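Local coordinates for uncharacterized protein DSY3957 (Desulfitobacterium hafniense, PDB 3HXL), which probably serves as a phage tail sheath protein, a building block of the sheath around the tail of a myovirus-like particle, at residues S37-I41 / R73-E77; E77-A82 / A268-A273. One frame throughout, in Å; residues are numbered along the deposited sequence.

Contact 1: S37-I41 / R73-E77; sequences SMPLI and RLINE
Leu-40 and Leu-74 meet methyl to methyl: CD2 of Leu-40 lies 3.5 Å from CD1 of Leu-74, tighter than usual van der Waals contact. The two side chains cross obliquely. The other methyl of Leu-40 fills a different hollow. Its CD1 drops between the roots of two neighbouring helix residues, 4.1 Å from CB of Leu-74 and equally far from CG1 of Ile-75. Leu-40 thus spans Leu-74, one methyl at its CB and the other at its tip.

Met-38 is a selenomethionine and takes the next hollow along. Its chain leaves the strand extended, with CG anti to the backbone N (chi1 180°), and this carries SE out to the helix. A bend at chi3 (55°) then turns the terminal methyl onto the helix backbone. There CE sits 3.5 Å from O of Leu-74. The selenium itself lies 4.1 Å from CB of Leu-74, and the two side chains cross at about a right angle.

Strand 35-40 belongs to a mixed sheet, and helix 73-78 packs on one face of it. Strand 84-89, which follows the helix, pairs in parallel with strand 35-40, and the helix packs across both; the connection also holds strand 51-54, antiparallel to 84-89. Over these short segments the strand and helix axes run nearly antiparallel, at 174°, and come within 10.4 Å of each other. Met-38 and Leu-40 alternate with Pro-39, whose ring packs instead on Tyr-188 and Tyr-191 of helix 185-195. Ile-75 is a knob shared by two strands, touching Leu-40 here and Leu-85 and Leu-87 on strand 84-89. Away from the sheet, NH1 of Arg-73 makes a salt bridge to OE2 of Glu-77, 3.0 Å away, one helical turn further on.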
# COMPACT_ATOMS: atom_id res chain seq x y z
N SER A 37 -0.41 -0.72 0.73
CA SER A 37 -1.23 -0.20 1.82
C SER A 37 -0.32 0.26 2.94
O SER A 37 0.72 -0.35 3.20
CB SER A 37 -2.19 -1.26 2.36
OG SER A 37 -2.94 -0.70 3.44
N MSE A 38 -0.72 1.32 3.63
CA MSE A 38 0.11 1.85 4.68
C MSE A 38 -0.67 2.52 5.80
O MSE A 38 -1.60 3.29 5.55
CB MSE A 38 1.09 2.84 4.04
CG MSE A 38 2.07 3.54 4.96
SE MSE A 38 3.45 4.45 3.89
CE MSE A 38 2.23 5.52 2.78
N PRO A 39 -0.33 2.20 7.06
CA PRO A 39 -1.02 2.81 8.20
C PRO A 39 -0.21 4.04 8.63
O PRO A 39 0.99 3.93 8.89
CB PRO A 39 -1.01 1.69 9.24
CG PRO A 39 0.33 1.05 9.00
CD PRO A 39 0.45 1.02 7.47
N LEU A 40 -0.84 5.20 8.69
CA LEU A 40 -0.13 6.42 9.07
C LEU A 40 -0.80 7.29 10.11
O LEU A 40 -2.02 7.28 10.27
CB LEU A 40 0.12 7.31 7.84
CG LEU A 40 1.06 6.84 6.73
CD1 LEU A 40 1.21 7.96 5.70
CD2 LEU A 40 2.41 6.47 7.31
N ILE A 41 0.04 8.05 10.80
CA ILE A 41 -0.41 8.99 11.80
C ILE A 41 -0.40 10.31 11.03
O ILE A 41 0.65 10.76 10.58
CB ILE A 41 0.56 9.05 12.97
CG1 ILE A 41 0.52 7.72 13.72
CG2 ILE A 41 0.20 10.22 13.89
CD1 ILE A 41 1.65 7.52 14.70
N ARG A 73 4.75 13.30 2.69
CA ARG A 73 5.92 12.66 2.11
C ARG A 73 5.81 11.15 1.87
O ARG A 73 6.10 10.68 0.77
CB ARG A 73 7.15 12.95 2.99
CG ARG A 73 8.35 12.09 2.66
CD ARG A 73 8.84 12.36 1.24
NE ARG A 73 9.50 13.66 1.14
CZ ARG A 73 9.93 14.19 0.00
NH1 ARG A 73 9.76 13.55 -1.15
NH2 ARG A 73 10.52 15.38 0.02
N LEU A 74 5.38 10.39 2.88
CA LEU A 74 5.28 8.93 2.72
C LEU A 74 4.28 8.50 1.66
O LEU A 74 4.47 7.49 0.98
CB LEU A 74 4.93 8.27 4.06
CG LEU A 74 5.90 8.57 5.21
CD1 LEU A 74 5.49 7.78 6.46
CD2 LEU A 74 7.31 8.20 4.79
N ILE A 75 3.20 9.26 1.52
CA ILE A 75 2.19 8.95 0.53
C ILE A 75 2.81 9.18 -0.85
O ILE A 75 2.64 8.38 -1.77
CB ILE A 75 0.94 9.84 0.73
CG1 ILE A 75 0.26 9.45 2.05
CG2 ILE A 75 -0.03 9.69 -0.43
CD1 ILE A 75 -0.88 10.35 2.46
N ASN A 76 3.56 10.27 -0.97
CA ASN A 76 4.23 10.61 -2.22
C ASN A 76 5.21 9.49 -2.59
O ASN A 76 5.20 9.01 -3.72
CB ASN A 76 4.96 11.95 -2.05
CG ASN A 76 5.71 12.38 -3.31
OD1 ASN A 76 6.93 12.23 -3.41
ND2 ASN A 76 4.98 12.92 -4.27
N GLU A 77 6.02 9.05 -1.64
CA GLU A 77 7.00 8.00 -1.90
C GLU A 77 6.39 6.66 -2.28
O GLU A 77 6.86 5.99 -3.20
CB GLU A 77 7.92 7.83 -0.69
CG GLU A 77 8.68 9.10 -0.32
CD GLU A 77 9.44 9.68 -1.51
OE1 GLU A 77 10.44 9.06 -1.94
OE2 GLU A 77 9.04 10.75 -2.00

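Contact 2: E77-A82 / A268-A273; sequences EALKRA and AWVAGA
Arg-81 reaches along helix 263-276 and touches it from CB to the guanidinium. Its CB presses on the backbone, 3.3 Å from CA of Ala-273, and also borders O of Gly-272. CG comes next, 3.7 Å from NE1 of Trp-269, approaching the indole obliquely and touching CB of Ala-273 as well. The chain bends at chi2 (-73°). NE, CZ and NH2 then all lie near CZ2 of Trp-269, which sits 3.6 Å above one face of the guanidinium, toward its rim. The two planes are 81° apart, so the ring presents its edge to that face. At the tip, NH1 donates to water 2, which donates in turn to O of Ala-273.

Lys-80 meets another part of the indole edge. Its CB and CD both lie near CD1 of Trp-269. Beyond CG the lysine is extended, and NZ forms a salt bridge with Glu-77, 2.8 Å from OE1, which receives it on its syn lone pair. OE1 of Glu-77 is also hydrogen-bonded to OH of Tyr-288.

Behind these long side chains the backbones come close. Gly-272 has no side chain, and its CA is 3.5 Å from O of Ala-78 in a CA-H...O contact. A second such contact joins CA of Ala-78 to O of Ala-268. Water 1 accepts from N of Arg-81 and lies within bonding distance of O of Glu-77 and O of Trp-269. The end of helix 73-78 and the turn after it thus pack against helix 263-276, joining parts of the Gp18 domain III N-terminal and subtilisin-like sequence families.

Asp-289 OD1 takes both NE of Arg-81 and NE1 of Trp-269 and probably holds the guanidinium beside the indole. Lys-80 also pairs with Glu-290, so each cation probably has its charge offset by separate acids.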
# COMPACT_ATOMS: atom_id res chain seq x y z
N GLU A 77 6.02 9.05 -1.64
CA GLU A 77 7.00 8.00 -1.90
C GLU A 77 6.39 6.66 -2.28
O GLU A 77 6.86 5.99 -3.20
CB GLU A 77 7.92 7.83 -0.69
CG GLU A 77 8.68 9.10 -0.32
CD GLU A 77 9.44 9.68 -1.51
OE1 GLU A 77 10.44 9.06 -1.94
OE2 GLU A 77 9.04 10.75 -2.00
N ALA A 78 5.33 6.25 -1.58
CA ALA A 78 4.67 4.99 -1.87
C ALA A 78 4.10 4.97 -3.28
O ALA A 78 4.08 3.93 -3.94
CB ALA A 78 3.55 4.73 -0.86
N LEU A 79 3.61 6.12 -3.73
CA LEU A 79 3.02 6.19 -5.06
C LEU A 79 4.02 6.45 -6.19
O LEU A 79 3.61 6.68 -7.32
CB LEU A 79 1.88 7.21 -5.06
CG LEU A 79 0.65 6.65 -4.33
CD1 LEU A 79 -0.38 7.74 -4.09
CD2 LEU A 79 0.05 5.51 -5.15
N LYS A 80 5.31 6.41 -5.88
CA LYS A 80 6.31 6.60 -6.93
C LYS A 80 6.30 5.36 -7.83
O LYS A 80 6.46 5.47 -9.04
CB LYS A 80 7.71 6.82 -6.33
CG LYS A 80 7.98 8.28 -5.97
CD LYS A 80 9.34 8.49 -5.30
CE LYS A 80 9.61 9.98 -5.13
NZ LYS A 80 10.90 10.26 -4.42
N ARG A 81 6.08 4.19 -7.24
CA ARG A 81 6.06 2.95 -8.01
C ARG A 81 4.73 2.20 -7.98
O ARG A 81 4.45 1.39 -8.86
CB ARG A 81 7.18 2.01 -7.55
CG ARG A 81 8.60 2.56 -7.71
CD ARG A 81 9.03 2.58 -9.17
NE ARG A 81 10.47 2.84 -9.34
CZ ARG A 81 11.36 1.92 -9.67
NH1 ARG A 81 10.98 0.66 -9.87
NH2 ARG A 81 12.63 2.24 -9.82
N ALA A 82 3.91 2.45 -6.96
CA ALA A 82 2.62 1.76 -6.83
C ALA A 82 1.55 2.49 -7.63
O ALA A 82 1.66 3.70 -7.86
CB ALA A 82 2.22 1.68 -5.37
N ALA A 268 8.18 2.99 2.71
CA ALA A 268 7.09 3.44 1.84
C ALA A 268 7.42 3.17 0.37
O ALA A 268 6.64 2.53 -0.34
CB ALA A 268 6.84 4.94 2.05
N TRP A 269 8.57 3.67 -0.08
CA TRP A 269 8.98 3.45 -1.47
C TRP A 269 9.22 1.97 -1.75
O TRP A 269 8.80 1.44 -2.78
CB TRP A 269 10.25 4.23 -1.80
CG TRP A 269 10.69 4.07 -3.23
CD1 TRP A 269 10.31 4.83 -4.29
CD2 TRP A 269 11.57 3.07 -3.75
NE1 TRP A 269 10.90 4.37 -5.45
CE2 TRP A 269 11.68 3.29 -5.14
CE3 TRP A 269 12.29 2.01 -3.17
CZ2 TRP A 269 12.47 2.48 -5.97
CZ3 TRP A 269 13.07 1.20 -4.00
CH2 TRP A 269 13.16 1.45 -5.39
N VAL A 270 9.91 1.30 -0.83
CA VAL A 270 10.20 -0.12 -1.03
C VAL A 270 8.92 -0.93 -1.22
O VAL A 270 8.85 -1.81 -2.08
CB VAL A 270 11.03 -0.71 0.13
CG1 VAL A 270 11.27 -2.20 -0.10
CG2 VAL A 270 12.36 0.01 0.22
N ALA A 271 7.90 -0.63 -0.41
CA ALA A 271 6.62 -1.33 -0.48
C ALA A 271 5.93 -1.01 -1.80
O ALA A 271 5.36 -1.89 -2.45
CB ALA A 271 5.74 -0.91 0.69
N GLY A 272 5.98 0.26 -2.19
CA GLY A 272 5.36 0.68 -3.44
C GLY A 272 6.05 0.05 -4.63
O GLY A 272 5.40 -0.39 -5.58
N ALA A 273 7.38 0.02 -4.58
CA ALA A 273 8.18 -0.56 -5.67
C ALA A 273 7.97 -2.06 -5.80
O ALA A 273 7.95 -2.61 -6.90
CB ALA A 273 9.66 -0.25 -5.44
O HOH W 1 7.21 3.54 -4.62
O HOH W 2 8.53 -1.31 -9.09

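From the N terminus, strand 35-40 comes first. Contact 1 closes a loop of 31 residues when the chain returns as helix 73-78. Contact 2 starts from the end of that helix, at the shared Glu-77, and closes only 185 residues later on helix 263-276. The two loops follow in series and neither crosses the other. The long second loop includes the four-stranded antiparallel sheet. In space the contacts adjoin, their centres about 9 Å apart. Ala-268 packs against both Met-38 and Leu-74, while Met-38 also touches Ala-78. Helices 73-78 and 263-276 thus pack against each other and on strand 35-40 of the mixed sheet.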